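Local coordinates for protein chitooligosaccharide oxidase (PDB 6Y0R) that oxidises the C1 hydroxyl of chitooligosaccharides to the lactone with a covalently bound FAD, passing the electrons to molecular oxygen to give hydrogen peroxide, at residues G169-K174 with V310-L315. Numbering follows the deposited sequence.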
loop_
_atom_site.group_PDB
_atom_site.type_symbol
_atom_site.label_atom_id
_atom_site.label_comp_id
_atom_site.label_asym_id
_atom_site.label_seq_id
_atom_site.Cartn_x
_atom_site.Cartn_y
_atom_site.Cartn_z
ATOM N N GLY A 169 0.961 6.944 4.610
ATOM C CA GLY A 169 1.569 8.147 4.010
ATOM C C GLY A 169 1.993 9.165 5.044
ATOM O O GLY A 169 2.150 8.812 6.225
ATOM N N MET A 170 2.154 10.391 4.574
ATOM C CA MET A 170 2.860 11.443 5.335
ATOM C C MET A 170 2.032 12.029 6.486
ATOM O O MET A 170 2.593 12.888 7.167
ATOM C CB MET A 170 3.251 12.559 4.356
ATOM C CG MET A 170 4.262 12.058 3.343
ATOM S SD MET A 170 5.789 11.753 4.230
ATOM C CE MET A 170 6.570 10.596 3.102
ATOM N N VAL A 171 0.767 11.657 6.676
ATOM C CA VAL A 171 0.051 12.037 7.917
ATOM C C VAL A 171 -0.458 10.804 8.649
ATOM O O VAL A 171 -1.433 10.948 9.417
ATOM C CB VAL A 171 -1.067 13.060 7.656
ATOM C CG1 VAL A 171 -0.454 14.381 7.188
ATOM C CG2 VAL A 171 -2.148 12.565 6.721
ATOM N N ALA A 172 0.133 9.629 8.423
ATOM C CA ALA A 172 -0.349 8.375 9.041
ATOM C C ALA A 172 -0.364 8.492 10.574
ATOM O O ALA A 172 -1.276 7.956 11.209
ATOM C CB ALA A 172 0.537 7.228 8.593
ATOM N N ARG A 173 0.660 9.063 11.175
ATOM C CA ARG A 173 0.750 9.000 12.650
ATOM C C ARG A 173 -0.331 9.907 13.225
ATOM O O ARG A 173 -0.743 9.643 14.358
ATOM C CB ARG A 173 2.131 9.349 13.164
ATOM C CG ARG A 173 3.171 8.325 12.727
ATOM C CD ARG A 173 4.534 8.525 13.334
ATOM N NE ARG A 173 4.586 8.223 14.766
ATOM C CZ ARG A 173 4.553 9.106 15.741
ATOM N NH1 ARG A 173 4.408 10.394 15.485
ATOM N NH2 ARG A 173 4.661 8.675 16.983
ATOM N N LYS A 174 -0.827 10.889 12.477
ATOM C CA LYS A 174 -1.941 11.727 13.018
ATOM C C LYS A 174 -3.307 11.128 12.698
ATOM O O LYS A 174 -4.214 11.185 13.565
ATOM C CB LYS A 174 -1.844 13.139 12.468
ATOM C CG LYS A 174 -2.895 14.096 12.999
ATOM C CD LYS A 174 -2.698 14.414 14.476
ATOM C CE LYS A 174 -3.822 15.290 14.994
ATOM N NZ LYS A 174 -3.495 15.774 16.343
ATOM N N VAL A 310 3.760 24.318 3.194
ATOM C CA VAL A 310 2.814 24.363 2.053
ATOM C C VAL A 310 1.423 24.032 2.591
ATOM O O VAL A 310 1.256 23.893 3.811
ATOM C CB VAL A 310 3.277 23.394 0.954
ATOM C CG1 VAL A 310 4.578 23.848 0.330
ATOM C CG2 VAL A 310 3.427 21.978 1.470
ATOM N N ASP A 311 0.430 23.965 1.722
ATOM C CA ASP A 311 -0.902 23.440 2.071
ATOM C C ASP A 311 -0.958 21.991 1.616
ATOM O O ASP A 311 -0.005 21.478 0.995
ATOM C CB ASP A 311 -2.024 24.340 1.531
ATOM C CG ASP A 311 -2.109 24.397 0.025
ATOM O OD1 ASP A 311 -1.786 23.378 -0.652
ATOM O OD2 ASP A 311 -2.519 25.473 -0.466
ATOM N N TRP A 312 -2.022 21.321 1.980
ATOM C CA TRP A 312 -2.171 19.881 1.705
ATOM C C TRP A 312 -1.938 19.563 0.226
ATOM O O TRP A 312 -1.212 18.619 -0.131
ATOM C CB TRP A 312 -3.558 19.449 2.177
ATOM C CG TRP A 312 -3.831 18.023 1.862
ATOM C CD1 TRP A 312 -4.670 17.500 0.928
ATOM C CD2 TRP A 312 -3.156 16.913 2.462
ATOM N NE1 TRP A 312 -4.582 16.137 0.920
ATOM C CE2 TRP A 312 -3.685 15.746 1.872
ATOM C CE3 TRP A 312 -2.152 16.813 3.433
ATOM C CZ2 TRP A 312 -3.274 14.471 2.247
ATOM C CZ3 TRP A 312 -1.774 15.554 3.822
ATOM C CH2 TRP A 312 -2.317 14.410 3.236
ATOM N N MET A 313 -2.575 20.293 -0.700
ATOM C CA MET A 313 -2.444 19.967 -2.127
ATOM C C MET A 313 -1.000 20.230 -2.574
ATOM O O MET A 313 -0.495 19.473 -3.405
ATOM C CB MET A 313 -3.456 20.774 -2.944
ATOM C CG MET A 313 -3.653 20.273 -4.304
ATOM S SD MET A 313 -4.498 18.659 -4.337
ATOM C CE MET A 313 -3.261 17.793 -5.299
ATOM N N GLY A 314 -0.334 21.239 -2.015
ATOM C CA GLY A 314 1.109 21.514 -2.209
ATOM C C GLY A 314 1.998 20.357 -1.736
ATOM O O GLY A 314 2.980 20.019 -2.426
ATOM N N LEU A 315 1.627 19.757 -0.619
ATOM C CA LEU A 315 2.355 18.605 -0.042
ATOM C C LEU A 315 2.164 17.419 -0.989
ATOM O O LEU A 315 3.170 16.755 -1.314
ATOM C CB LEU A 315 1.801 18.386 1.371
ATOM C CG LEU A 315 2.541 17.438 2.314
ATOM C CD1 LEU A 315 2.395 16.024 1.875
ATOM C CD2 LEU A 315 3.957 17.845 2.579
#
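Met170 and Val171 face Leu315 and Trp312 with the backbones well apart, 9.0 Å between the nearest alpha carbons, Met170 CA and Leu315 CA, so side chains make the contact. A type I turn from Gly169 to Ala172 carries the first pair, with Val171 as the N-cap residue of helix 172-175. The second pair lies in the first turn of helix 312-320, which follows directly on strand 305-310. Asp311 is its N-cap: OD1 accepts from Gly314 N at 2.9 Å, nearly straight at 165°. The contact between the two segments joins the FAD-binding PCMH-type region to the start of the helix that leaves strand 305-310, an outermost strand of the seven-stranded antiparallel sheet. Trp312 holds its CG anti to the backbone N (chi1 176°), and the far end of its six-membered ring extends to Val171. CG1 of the valine comes in obliquely, 3.8 Å from Trp312 CZ3, and its CG2 lies 3.9 Å from Trp312 CH2. Next to this, Met170 CB lies 4.3 Å from Leu315 CD1, while the thioether bends away from the helix; the methionine side chain is about 7 Å from FAD at nearest atoms. Ile233 of strand 233-239 touches both Val171 and Leu315, and Trp142 of helix 134-145 touches the Trp312 side chain.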